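PDB 2V5I: salmonella typhimurium DB7155 bacteriophage DET7 tailspike from Bacteriophage, which binds the O-antigen of the Salmonella surface and probably hydrolyses it, acting as the phage's receptor-binding tailspike. Local coordinates for residues Met91-Thr96 / Gly173-Tyr178; Pro97-Pro102 / Thr119-Lys124; Phe101-Asp106 / Glu126-Gly131; Gly196-Ile201 / Tyr224-Gly229. One frame throughout, in Å; residues are numbered along the deposited sequence.

Contact 1: residues Met91-Thr96 / Gly173-Tyr178; sequences MESKTT and GLMAAY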
loop_
_atom_site.group_PDB
_atom_site.type_symbol
_atom_site.label_atom_id
_atom_site.label_comp_id
_atom_site.label_asym_id
_atom_site.label_seq_id
_atom_site.Cartn_x
_atom_site.Cartn_y
_atom_site.Cartn_z
ATOM N N MET A 91 27.333 -19.760 7.374
ATOM C CA MET A 91 28.074 -20.558 6.395
ATOM C C MET A 91 29.127 -19.687 5.721
ATOM O O MET A 91 28.797 -18.595 5.245
ATOM C CB MET A 91 27.085 -21.069 5.351
ATOM C CG MET A 91 26.004 -21.879 5.919
ATOM S SD MET A 91 26.463 -23.335 6.874
ATOM C CE MET A 91 27.386 -24.274 5.684
ATOM N N GLU A 92 30.405 -20.111 5.726
ATOM C CA GLU A 92 31.477 -19.318 5.086
ATOM C C GLU A 92 32.325 -20.226 4.206
ATOM O O GLU A 92 32.683 -21.345 4.604
ATOM C CB GLU A 92 32.335 -18.652 6.150
ATOM C CG GLU A 92 33.581 -17.958 5.565
ATOM C CD GLU A 92 34.335 -17.130 6.557
ATOM O OE1 GLU A 92 33.806 -16.769 7.637
ATOM O OE2 GLU A 92 35.498 -16.784 6.227
ATOM N N SER A 93 32.575 -19.804 2.970
ATOM C CA SER A 93 33.418 -20.603 2.094
ATOM C C SER A 93 34.811 -20.638 2.623
ATOM O O SER A 93 35.258 -19.684 3.254
ATOM C CB SER A 93 33.411 -20.106 0.647
ATOM O OG SER A 93 33.936 -18.766 0.545
ATOM N N LYS A 94 35.498 -21.717 2.301
ATOM C CA LYS A 94 36.924 -21.845 2.577
ATOM C C LYS A 94 37.738 -20.998 1.595
ATOM O O LYS A 94 38.671 -20.256 1.981
ATOM C CB LYS A 94 37.245 -23.348 2.465
ATOM C CG LYS A 94 38.638 -23.699 2.701
ATOM C CD LYS A 94 38.835 -25.185 2.963
ATOM C CE LYS A 94 38.659 -26.035 1.777
ATOM N NZ LYS A 94 38.925 -27.468 2.192
ATOM N N THR A 95 37.417 -21.134 0.318
ATOM C CA THR A 95 38.135 -20.461 -0.743
ATOM C C THR A 95 37.642 -19.016 -0.868
ATOM O O THR A 95 36.429 -18.733 -0.727
ATOM C CB THR A 95 37.947 -21.205 -2.070
ATOM O OG1 THR A 95 38.483 -22.551 -1.986
ATOM C CG2 THR A 95 38.669 -20.463 -3.179
ATOM N N THR A 96 38.543 -18.109 -1.218
ATOM C CA THR A 96 38.166 -16.721 -1.503
ATOM C C THR A 96 38.122 -16.648 -3.051
ATOM O O THR A 96 39.167 -16.740 -3.703
ATOM C CB THR A 96 39.195 -15.727 -0.949
ATOM O OG1 THR A 96 39.198 -15.771 0.491
ATOM C CG2 THR A 96 38.907 -14.325 -1.366
ATOM N N GLY A 173 26.092 -15.479 6.467
ATOM C CA GLY A 173 27.164 -16.131 5.714
ATOM C C GLY A 173 27.949 -15.262 4.787
ATOM O O GLY A 173 27.647 -14.055 4.599
ATOM N N LEU A 174 29.038 -15.876 4.285
ATOM C CA LEU A 174 29.923 -15.304 3.276
ATOM C C LEU A 174 30.141 -16.334 2.194
ATOM O O LEU A 174 30.673 -17.422 2.450
ATOM C CB LEU A 174 31.292 -14.973 3.910
ATOM C CG LEU A 174 31.306 -13.806 4.923
ATOM C CD1 LEU A 174 32.682 -13.684 5.576
ATOM C CD2 LEU A 174 30.988 -12.531 4.279
ATOM N N MET A 175 29.752 -16.008 0.964
ATOM C CA MET A 175 29.682 -16.938 -0.147
ATOM C C MET A 175 28.878 -18.166 0.229
ATOM O O MET A 175 29.314 -19.299 -0.002
ATOM C CB MET A 175 31.111 -17.305 -0.661
ATOM C CG MET A 175 31.826 -16.034 -1.129
ATOM S SD MET A 175 31.227 -15.536 -2.775
ATOM C CE MET A 175 31.570 -13.811 -2.815
ATOM N N ALA A 176 27.655 -17.918 0.757
ATOM C CA ALA A 176 26.836 -18.932 1.399
ATOM C C ALA A 176 25.608 -19.297 0.581
ATOM O O ALA A 176 25.157 -18.524 -0.251
ATOM C CB ALA A 176 26.367 -18.417 2.770
ATOM N N ALA A 177 25.137 -20.528 0.790
ATOM C CA ALA A 177 23.815 -20.957 0.302
ATOM C C ALA A 177 23.088 -21.810 1.331
ATOM O O ALA A 177 23.693 -22.560 2.036
ATOM C CB ALA A 177 23.951 -21.722 -0.967
ATOM N N TYR A 178 21.744 -21.662 1.384
ATOM C CA TYR A 178 20.905 -22.490 2.172
ATOM C C TYR A 178 19.956 -23.194 1.218
ATOM O O TYR A 178 19.266 -22.560 0.432
ATOM C CB TYR A 178 20.130 -21.611 3.177
ATOM C CG TYR A 178 21.054 -21.056 4.243
ATOM C CD1 TYR A 178 21.754 -19.838 4.051
ATOM C CD2 TYR A 178 21.261 -21.752 5.437
ATOM C CE1 TYR A 178 22.642 -19.378 5.028
ATOM C CE2 TYR A 178 22.150 -21.289 6.407
ATOM C CZ TYR A 178 22.805 -20.090 6.202
ATOM O OH TYR A 178 23.657 -19.679 7.219
#

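Contact 2: residues Pro97-Pro102 / Thr119-Lys124; sequences PWVIFP and TLKQSK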
loop_
_atom_site.group_PDB
_atom_site.type_symbol
_atom_site.label_atom_id
_atom_site.label_comp_id
_atom_site.label_asym_id
_atom_site.label_seq_id
_atom_site.Cartn_x
_atom_site.Cartn_y
_atom_site.Cartn_z
ATOM N N PRO A 97 36.929 -16.582 -3.632
ATOM C CA PRO A 97 36.797 -16.694 -5.080
ATOM C C PRO A 97 37.156 -15.395 -5.826
ATOM O O PRO A 97 37.190 -14.312 -5.235
ATOM C CB PRO A 97 35.288 -16.982 -5.241
ATOM C CG PRO A 97 34.702 -16.365 -4.091
ATOM C CD PRO A 97 35.628 -16.397 -2.976
ATOM N N TRP A 98 37.402 -15.479 -7.146
ATOM C CA TRP A 98 37.487 -14.325 -8.012
ATOM C C TRP A 98 36.048 -13.850 -8.287
ATOM O O TRP A 98 35.187 -14.632 -8.695
ATOM C CB TRP A 98 38.121 -14.659 -9.335
ATOM C CG TRP A 98 39.581 -15.007 -9.201
ATOM C CD1 TRP A 98 40.099 -16.236 -9.097
ATOM C CD2 TRP A 98 40.661 -14.087 -9.142
ATOM N NE1 TRP A 98 41.503 -16.160 -8.979
ATOM C CE2 TRP A 98 41.856 -14.849 -8.989
ATOM C CE3 TRP A 98 40.755 -12.712 -9.184
ATOM C CZ2 TRP A 98 43.104 -14.263 -8.890
ATOM C CZ3 TRP A 98 42.041 -12.118 -9.069
ATOM C CH2 TRP A 98 43.174 -12.898 -8.926
ATOM N N VAL A 99 35.823 -12.562 -8.105
ATOM C CA VAL A 99 34.492 -11.992 -8.340
ATOM C C VAL A 99 34.559 -10.755 -9.229
ATOM O O VAL A 99 35.579 -10.079 -9.288
ATOM C CB VAL A 99 33.804 -11.618 -7.002
ATOM C CG1 VAL A 99 33.609 -12.824 -6.186
ATOM C CG2 VAL A 99 34.507 -10.518 -6.266
ATOM N N ILE A 100 33.446 -10.473 -9.926
ATOM C CA ILE A 100 33.240 -9.189 -10.570
ATOM C C ILE A 100 32.343 -8.284 -9.713
ATOM O O ILE A 100 31.699 -8.745 -8.753
ATOM C CB ILE A 100 32.676 -9.313 -12.010
ATOM C CG1 ILE A 100 31.335 -10.034 -11.993
ATOM C CG2 ILE A 100 33.687 -9.968 -12.925
ATOM C CD1 ILE A 100 30.510 -9.885 -13.255
ATOM N N PHE A 101 32.456 -6.977 -9.982
ATOM C CA PHE A 101 31.813 -5.943 -9.209
ATOM C C PHE A 101 31.338 -4.825 -10.135
ATOM O O PHE A 101 31.951 -3.744 -10.212
ATOM C CB PHE A 101 32.764 -5.416 -8.127
ATOM C CG PHE A 101 32.105 -4.660 -7.032
ATOM C CD1 PHE A 101 31.526 -5.320 -5.955
ATOM C CD2 PHE A 101 32.036 -3.283 -7.055
ATOM C CE1 PHE A 101 30.939 -4.602 -4.902
ATOM C CE2 PHE A 101 31.434 -2.569 -6.000
ATOM C CZ PHE A 101 30.901 -3.238 -4.934
ATOM N N PRO A 102 30.194 -5.072 -10.852
ATOM C CA PRO A 102 29.754 -4.139 -11.879
ATOM C C PRO A 102 29.058 -2.867 -11.331
ATOM O O PRO A 102 28.029 -2.450 -11.873
ATOM C CB PRO A 102 28.796 -4.992 -12.730
ATOM C CG PRO A 102 28.222 -6.022 -11.724
ATOM C CD PRO A 102 29.418 -6.325 -10.841
ATOM N N THR A 119 37.223 -4.986 -12.908
ATOM C CA THR A 119 36.821 -5.036 -11.494
ATOM C C THR A 119 37.186 -6.371 -10.830
ATOM O O THR A 119 37.039 -6.521 -9.606
ATOM C CB THR A 119 35.277 -4.834 -11.311
ATOM O OG1 THR A 119 34.564 -5.963 -11.820
ATOM C CG2 THR A 119 34.829 -3.523 -11.939
ATOM N N LEU A 120 37.702 -7.294 -11.607
ATOM C CA LEU A 120 37.974 -8.668 -11.140
ATOM C C LEU A 120 38.940 -8.608 -9.964
ATOM O O LEU A 120 39.994 -7.958 -10.026
ATOM C CB LEU A 120 38.541 -9.548 -12.255
ATOM C CG LEU A 120 38.638 -11.044 -11.952
ATOM C CD1 LEU A 120 37.262 -11.685 -11.959
ATOM C CD2 LEU A 120 39.554 -11.733 -12.956
ATOM N N LYS A 121 38.541 -9.231 -8.859
ATOM C CA LYS A 121 39.361 -9.316 -7.653
ATOM C C LYS A 121 38.971 -10.542 -6.836
ATOM O O LYS A 121 37.895 -11.117 -7.054
ATOM C CB LYS A 121 39.224 -8.044 -6.803
ATOM C CG LYS A 121 37.820 -7.825 -6.205
ATOM C CD LYS A 121 37.726 -6.623 -5.247
ATOM C CE LYS A 121 36.237 -6.393 -4.861
ATOM N NZ LYS A 121 36.010 -5.497 -3.655
ATOM N N GLN A 122 39.803 -10.927 -5.867
ATOM C CA GLN A 122 39.459 -12.021 -4.947
ATOM C C GLN A 122 38.776 -11.431 -3.706
ATOM O O GLN A 122 39.292 -10.498 -3.069
ATOM C CB GLN A 122 40.706 -12.865 -4.571
ATOM C CG GLN A 122 41.223 -13.700 -5.716
ATOM C CD GLN A 122 42.487 -14.506 -5.389
ATOM O OE1 GLN A 122 43.395 -14.020 -4.693
ATOM N NE2 GLN A 122 42.499 -15.768 -5.816
ATOM N N SER A 123 37.535 -11.876 -3.430
ATOM C CA SER A 123 36.815 -11.388 -2.290
ATOM C C SER A 123 35.771 -12.415 -1.861
ATOM O O SER A 123 35.147 -13.056 -2.703
ATOM C CB SER A 123 36.060 -10.086 -2.600
ATOM O OG SER A 123 35.353 -9.605 -1.450
ATOM N N LYS A 124 35.583 -12.514 -0.546
ATOM C CA LYS A 124 34.553 -13.337 0.028
ATOM C C LYS A 124 33.365 -12.482 0.484
ATOM O O LYS A 124 32.323 -13.021 0.893
ATOM C CB LYS A 124 35.108 -14.073 1.269
ATOM C CG LYS A 124 34.906 -15.519 1.263
ATOM C CD LYS A 124 35.382 -16.150 2.622
ATOM C CE LYS A 124 36.724 -16.781 2.567
ATOM N NZ LYS A 124 36.955 -17.586 3.849
#

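Contact 3: residues Phe101-Asp106 / Glu126-Gly131; sequences FPWDAD and EGYQPG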
loop_
_atom_site.group_PDB
_atom_site.type_symbol
_atom_site.label_atom_id
_atom_site.label_comp_id
_atom_site.label_asym_id
_atom_site.label_seq_id
_atom_site.Cartn_x
_atom_site.Cartn_y
_atom_site.Cartn_z
ATOM N N PHE A 101 32.456 -6.977 -9.982
ATOM C CA PHE A 101 31.813 -5.943 -9.209
ATOM C C PHE A 101 31.338 -4.825 -10.135
ATOM O O PHE A 101 31.951 -3.744 -10.212
ATOM C CB PHE A 101 32.764 -5.416 -8.127
ATOM C CG PHE A 101 32.105 -4.660 -7.032
ATOM C CD1 PHE A 101 31.526 -5.320 -5.955
ATOM C CD2 PHE A 101 32.036 -3.283 -7.055
ATOM C CE1 PHE A 101 30.939 -4.602 -4.902
ATOM C CE2 PHE A 101 31.434 -2.569 -6.000
ATOM C CZ PHE A 101 30.901 -3.238 -4.934
ATOM N N PRO A 102 30.194 -5.072 -10.852
ATOM C CA PRO A 102 29.754 -4.139 -11.879
ATOM C C PRO A 102 29.058 -2.867 -11.331
ATOM O O PRO A 102 28.029 -2.450 -11.873
ATOM C CB PRO A 102 28.796 -4.992 -12.730
ATOM C CG PRO A 102 28.222 -6.022 -11.724
ATOM C CD PRO A 102 29.418 -6.325 -10.841
ATOM N N TRP A 103 29.559 -2.332 -10.226
ATOM C CA TRP A 103 29.090 -1.037 -9.674
ATOM C C TRP A 103 30.294 -0.158 -9.425
ATOM O O TRP A 103 31.301 -0.606 -8.881
ATOM C CB TRP A 103 28.332 -1.245 -8.360
ATOM C CG TRP A 103 27.149 -2.157 -8.517
ATOM C CD1 TRP A 103 25.848 -1.833 -8.866
ATOM C CD2 TRP A 103 27.151 -3.578 -8.302
ATOM N NE1 TRP A 103 25.092 -2.963 -8.898
ATOM C CE2 TRP A 103 25.860 -4.044 -8.598
ATOM C CE3 TRP A 103 28.126 -4.484 -7.911
ATOM C CZ2 TRP A 103 25.519 -5.390 -8.490
ATOM C CZ3 TRP A 103 27.798 -5.831 -7.808
ATOM C CH2 TRP A 103 26.509 -6.267 -8.127
ATOM N N ASP A 104 30.177 1.107 -9.782
ATOM C CA ASP A 104 31.288 2.019 -9.545
ATOM C C ASP A 104 31.228 2.678 -8.176
ATOM O O ASP A 104 30.301 2.453 -7.387
ATOM C CB ASP A 104 31.453 3.017 -10.718
ATOM C CG ASP A 104 30.386 4.103 -10.758
ATOM O OD1 ASP A 104 29.702 4.368 -9.739
ATOM O OD2 ASP A 104 30.255 4.699 -11.864
ATOM N N ALA A 105 32.206 3.544 -7.915
ATOM C CA ALA A 105 32.345 4.144 -6.600
ATOM C C ALA A 105 31.163 5.002 -6.197
ATOM O O ALA A 105 30.864 5.127 -5.004
ATOM C CB ALA A 105 33.623 4.964 -6.531
ATOM N N ASP A 106 30.459 5.549 -7.185
ATOM C CA ASP A 106 29.270 6.351 -6.925
ATOM C C ASP A 106 28.000 5.503 -6.911
ATOM O O ASP A 106 26.918 6.045 -6.756
ATOM C CB ASP A 106 29.164 7.441 -7.984
ATOM C CG ASP A 106 30.434 8.268 -8.087
ATOM O OD1 ASP A 106 30.928 8.732 -7.028
ATOM O OD2 ASP A 106 30.955 8.434 -9.220
ATOM N N GLU A 126 31.995 -9.297 -1.091
ATOM C CA GLU A 126 31.162 -8.532 -2.005
ATOM C C GLU A 126 31.476 -8.928 -3.439
ATOM O O GLU A 126 32.480 -9.603 -3.715
ATOM C CB GLU A 126 31.389 -7.050 -1.842
ATOM C CG GLU A 126 32.783 -6.592 -2.142
ATOM C CD GLU A 126 33.044 -5.112 -1.749
ATOM O OE1 GLU A 126 32.161 -4.411 -1.226
ATOM O OE2 GLU A 126 34.163 -4.635 -2.006
ATOM N N GLY A 127 30.620 -8.519 -4.344
ATOM C CA GLY A 127 30.694 -8.962 -5.736
ATOM C C GLY A 127 30.227 -10.383 -5.905
ATOM O O GLY A 127 29.746 -11.013 -4.961
ATOM N N TYR A 128 30.277 -10.872 -7.138
ATOM C CA TYR A 128 29.894 -12.268 -7.367
ATOM C C TYR A 128 30.742 -12.940 -8.451
ATOM O O TYR A 128 31.328 -12.288 -9.333
ATOM C CB TYR A 128 28.389 -12.373 -7.718
ATOM C CG TYR A 128 27.989 -11.718 -9.031
ATOM C CD1 TYR A 128 27.740 -10.309 -9.103
ATOM C CD2 TYR A 128 27.918 -12.428 -10.216
ATOM C CE1 TYR A 128 27.351 -9.718 -10.280
ATOM C CE2 TYR A 128 27.576 -11.816 -11.399
ATOM C CZ TYR A 128 27.302 -10.448 -11.455
ATOM O OH TYR A 128 26.930 -9.821 -12.634
ATOM N N GLN A 129 30.794 -14.258 -8.348
ATOM C CA GLN A 129 31.488 -15.096 -9.334
ATOM C C GLN A 129 30.741 -15.108 -10.661
ATOM O O GLN A 129 29.551 -15.430 -10.697
ATOM C CB GLN A 129 31.609 -16.517 -8.836
ATOM C CG GLN A 129 32.444 -16.688 -7.563
ATOM C CD GLN A 129 32.146 -17.992 -6.870
ATOM O OE1 GLN A 129 32.558 -19.047 -7.319
ATOM N NE2 GLN A 129 31.428 -17.918 -5.730
ATOM N N PRO A 130 31.376 -14.680 -11.742
ATOM C CA PRO A 130 30.675 -14.555 -13.011
ATOM C C PRO A 130 30.420 -15.904 -13.668
ATOM O O PRO A 130 31.087 -16.879 -13.384
ATOM C CB PRO A 130 31.622 -13.685 -13.848
ATOM C CG PRO A 130 32.942 -13.999 -13.347
ATOM C CD PRO A 130 32.790 -14.264 -11.863
ATOM N N GLY A 131 29.389 -15.966 -14.518
ATOM C CA GLY A 131 29.049 -17.205 -15.222
ATOM C C GLY A 131 28.267 -16.934 -16.498
ATOM O O GLY A 131 28.281 -15.833 -17.024
#

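Contact 4: residues Gly196-Ile201 / Tyr224-Gly229; sequences GGKDGI and YGSGSG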
loop_
_atom_site.group_PDB
_atom_site.type_symbol
_atom_site.label_atom_id
_atom_site.label_comp_id
_atom_site.label_asym_id
_atom_site.label_seq_id
_atom_site.Cartn_x
_atom_site.Cartn_y
_atom_site.Cartn_z
ATOM N N GLY A 196 25.633 -14.061 -0.546
ATOM C CA GLY A 196 25.613 -15.231 -1.414
ATOM C C GLY A 196 26.897 -15.629 -2.108
ATOM O O GLY A 196 27.777 -14.826 -2.244
ATOM N N GLY A 197 26.961 -16.901 -2.516
ATOM C CA GLY A 197 28.019 -17.431 -3.365
ATOM C C GLY A 197 27.517 -17.807 -4.743
ATOM O O GLY A 197 26.624 -17.167 -5.303
ATOM N N LYS A 198 28.035 -18.879 -5.299
ATOM C CA LYS A 198 27.724 -19.189 -6.684
ATOM C C LYS A 198 26.245 -19.569 -6.922
ATOM O O LYS A 198 25.697 -19.338 -8.009
ATOM C CB LYS A 198 28.649 -20.335 -7.122
ATOM C CG LYS A 198 28.546 -20.656 -8.579
ATOM C CD LYS A 198 29.159 -19.635 -9.469
ATOM C CE LYS A 198 29.314 -20.166 -10.891
ATOM N NZ LYS A 198 30.150 -19.293 -11.771
ATOM N N ASP A 199 25.630 -20.224 -5.936
ATOM C CA ASP A 199 24.261 -20.744 -6.074
ATOM C C ASP A 199 23.233 -19.750 -5.536
ATOM O O ASP A 199 23.576 -18.764 -4.906
ATOM C CB ASP A 199 24.196 -22.084 -5.411
ATOM C CG ASP A 199 25.119 -23.111 -6.092
ATOM O OD1 ASP A 199 25.326 -23.049 -7.344
ATOM O OD2 ASP A 199 25.609 -24.001 -5.373
ATOM N N GLY A 200 21.966 -19.955 -5.869
ATOM C CA GLY A 200 20.915 -19.194 -5.225
ATOM C C GLY A 200 21.112 -19.139 -3.722
ATOM O O GLY A 200 21.645 -20.087 -3.114
ATOM N N ILE A 201 20.738 -18.030 -3.112
ATOM C CA ILE A 201 21.025 -17.870 -1.684
ATOM C C ILE A 201 20.165 -18.761 -0.827
ATOM O O ILE A 201 20.676 -19.427 0.065
ATOM C CB ILE A 201 21.082 -16.403 -1.236
ATOM C CG1 ILE A 201 22.014 -15.618 -2.157
ATOM C CG2 ILE A 201 21.531 -16.317 0.223
ATOM C CD1 ILE A 201 22.214 -14.175 -1.869
ATOM N N TYR A 224 24.139 -9.902 -2.792
ATOM C CA TYR A 224 25.018 -10.467 -3.823
ATOM C C TYR A 224 24.551 -11.896 -4.214
ATOM O O TYR A 224 23.335 -12.098 -4.395
ATOM C CB TYR A 224 26.513 -10.380 -3.367
ATOM C CG TYR A 224 26.989 -8.950 -3.259
ATOM C CD1 TYR A 224 27.122 -8.177 -4.361
ATOM C CD2 TYR A 224 27.317 -8.374 -2.009
ATOM C CE1 TYR A 224 27.567 -6.833 -4.277
ATOM C CE2 TYR A 224 27.753 -7.067 -1.919
ATOM C CZ TYR A 224 27.845 -6.305 -3.019
ATOM O OH TYR A 224 28.251 -4.977 -2.933
ATOM N N GLY A 225 25.467 -12.837 -4.399
ATOM C CA GLY A 225 25.147 -14.144 -4.973
ATOM C C GLY A 225 25.246 -14.051 -6.501
ATOM O O GLY A 225 24.957 -13.030 -7.125
ATOM N N SER A 226 25.663 -15.140 -7.121
ATOM C CA SER A 226 25.762 -15.161 -8.577
ATOM C C SER A 226 24.400 -15.495 -9.214
ATOM O O SER A 226 24.233 -15.312 -10.453
ATOM C CB SER A 226 26.701 -16.260 -9.014
ATOM O OG SER A 226 28.015 -16.085 -8.532
ATOM N N GLY A 227 23.526 -16.095 -8.428
ATOM C CA GLY A 227 22.166 -16.465 -8.845
ATOM C C GLY A 227 21.128 -15.602 -8.158
ATOM O O GLY A 227 21.327 -14.366 -7.978
ATOM N N SER A 228 19.967 -16.175 -7.922
ATOM C CA SER A 228 18.845 -15.430 -7.373
ATOM C C SER A 228 18.827 -15.475 -5.856
ATOM O O SER A 228 19.365 -16.413 -5.253
ATOM C CB SER A 228 17.539 -15.893 -8.011
ATOM O OG SER A 228 17.540 -15.594 -9.396
ATOM N N GLY A 229 18.268 -14.435 -5.250
ATOM C CA GLY A 229 18.243 -14.343 -3.810
ATOM C C GLY A 229 17.486 -15.483 -3.173
ATOM O O GLY A 229 17.935 -16.168 -2.266
HETATM O O HOH W 1 28.403 -13.330 -4.479
HETATM O O HOH W 2 22.917 -16.273 -5.728
#

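Contact 1: residues Met91-Thr96 / Gly173-Tyr178
M91 and E92 lie beside G173 and L174 as parallel strands on consecutive coils of the beta-helix, right-handed as in the P22 tailspike family, and illustrate how one coil stacks on the next. L174 N donates to M91 O (2.9 Å), and S93 N donates to L174 O. With these two bonds made the paths part: the strand of M91 leaves the helix, while the other chain turns a corner at L174 and M175, where M175 adopts left-handed backbone angles. G173, with no side chain, lets its CA approach M91 O to 3.0 Å.

The side chains sort by sheet face. M91 sets CG anti to its carbonyl carbon (chi1 -59°), which brings CG obliquely against the phenol end of Y178, 3.5 Å from OH and 3.7 Å from CZ; Y178 OH itself bonds to G172 O. M91 CB also touches A176 CB at 3.8 Å, a plain apolar contact, and the rest of the folded M91 chain leads away toward A156 and L158. On the other face E92 and L174 run side by side, pointing the same way. CG of E92 is anti to the backbone N (chi1 172°) and the chain beyond is extended, so that the carboxylate lies alongside L174 CD1; its two oxygens form salt bridges with K68 and K124. S93 closes the contact: its OG rests on M175 CB at 3.4 Å and donates to T95 O at 2.8 Å.

Contact 2: residues Pro97-Pro102 / Thr119-Lys124
W98 offers one face of its indole to Q122, whose CG stands over the six-membered ring, 3.4 Å from the centroid and 8° off the normal, a clear CH-pi contact. The extended Q122 chain continues across the ring system with its amide plane 30° from the indole, carrying NE2 to 3.3 Å from W98 NE1. Both are donors, and the pair is packed rather than bonded. L120 CG approaches W98 CE3 obliquely, while its CD1 meets I100 CG2. The F101 ring has K121 NZ above one face, but at 5.3 Å from the centroid the cation-pi attraction is weak at most; the ammonium has its strong partner in E126.

The backbone between these groups is a short two-stranded antiparallel ribbon within the excursion from the beta-helix, W98 and Q122 on one face, V99 and K121 on the other. The first pair is non-hydrogen-bonded, the second hydrogen-bonded: V99 N reaches K121 O at 2.7 Å, and K121 N returns a bond to V99 O. S123 N donates to P97 O beyond one end. At the other end a side chain substitutes for the backbone: T119 OG1 lies between its backbone N and carbonyl carbon (chi1 69°), where it accepts F101 N at 3.0 Å and also bonds to V116 O.

Contact 3: residues Phe101-Asp106 / Glu126-Gly131
F101 and G127 bring their CA atoms to 4.7 Å, the nearest approach of two segments that are both irregular and share no hydrogen bond. G127 has a positive phi of 74°, and Y128 beyond it is nearly extended. From F101 the other chain bends, with a weak bond from W103 N to F101 O, and carries P102 and W103 toward Y128.

The F101 ring sits in a frame of neighbours. At its edge, in plane, is G127 N, 3.7 Å from CD1. Over one face, near the centre, stands CE3 of W103, the indole meeting the phenyl edge-to-face. CE1 touches E126 CD at 3.8 Å, an oblique crossing in which ring and carboxylate planes differ by 46°. The second cluster forms round Y128, whose CE1 meets P102 CD at 4.0 Å with the two side chains about at a right angle. W103 CH2 comes to the edge of the same tyrosine, 4.2 Å from CE1, while P102 CG covers part of one indole face.

This is plain packing between two loops of the excursion that departs from the beta-helix. The polar ends find partners outside the two segments: E126 OE2 pairs with K121, Y128 OH with D134. With no hydrogen bond across the interface, the contact rests mainly on van der Waals packing, and the salt bridge to K121 probably offsets the charge of E126 where its carboxylate lies against F101.

Contact 4: residues Gly196-Ile201 / Tyr224-Gly229
G197 O is gripped twice from the opposing turn: S226 N donates to it at 2.9 Å, and G225 CA adds a C-H contact at 3.4 Å. S228 O plays a similar part further along, accepting I201 N at 3.0 Å while G200 CA lies close beside it. Two waters bridge backbone groups that do not bond directly. One molecule donates to D199 O (2.7 Å) and accepts G227 N (2.8 Å); another does the same between G196 O and G225 N.

Few side chains intervene, since half of the twelve residues are glycine, and the backbones of G196 and G225 come within 3.8 Å, CA to CA. I201 has CG1 anti to its carbonyl carbon (chi1 -51°) and an extended end, so CD1 reaches Y224 O at 3.5 Å. S226 CB rests on K198 O, and its OG has a partner in Q129.

These are equivalent turns of adjacent beta-helix coils, stacked in parallel: the first joins strand 187-196 to strand 202-205, the second strand 220-224 to strand 230-233, and S228 OG passes the contact on to E255 and S256 of the following turn.

In the fold
The four contacts show how an excursion is fitted to a solenoid. Contact 1 closes a long loop in which contacts 2 and 3 are nested, a region that probably corresponds to the dorsal fin of P22 tailspike; contact 4 follows on the next coils. Contacts 2 and 3 share F101 and P102, their centres about 7 Å apart, and are tied by K121 NZ to E126 OE2 (2.6 Å). K124 NZ joins contact 2 to contact 1 through E92 OE2 (2.9 Å). Contacts 1 and 4 are about 10 Å apart between centres, linked by Y178 N and I201 O at 2.8 Å. Q129 O to S226 OG, 2.7 Å, fastens the excursion to the coils of contact 4.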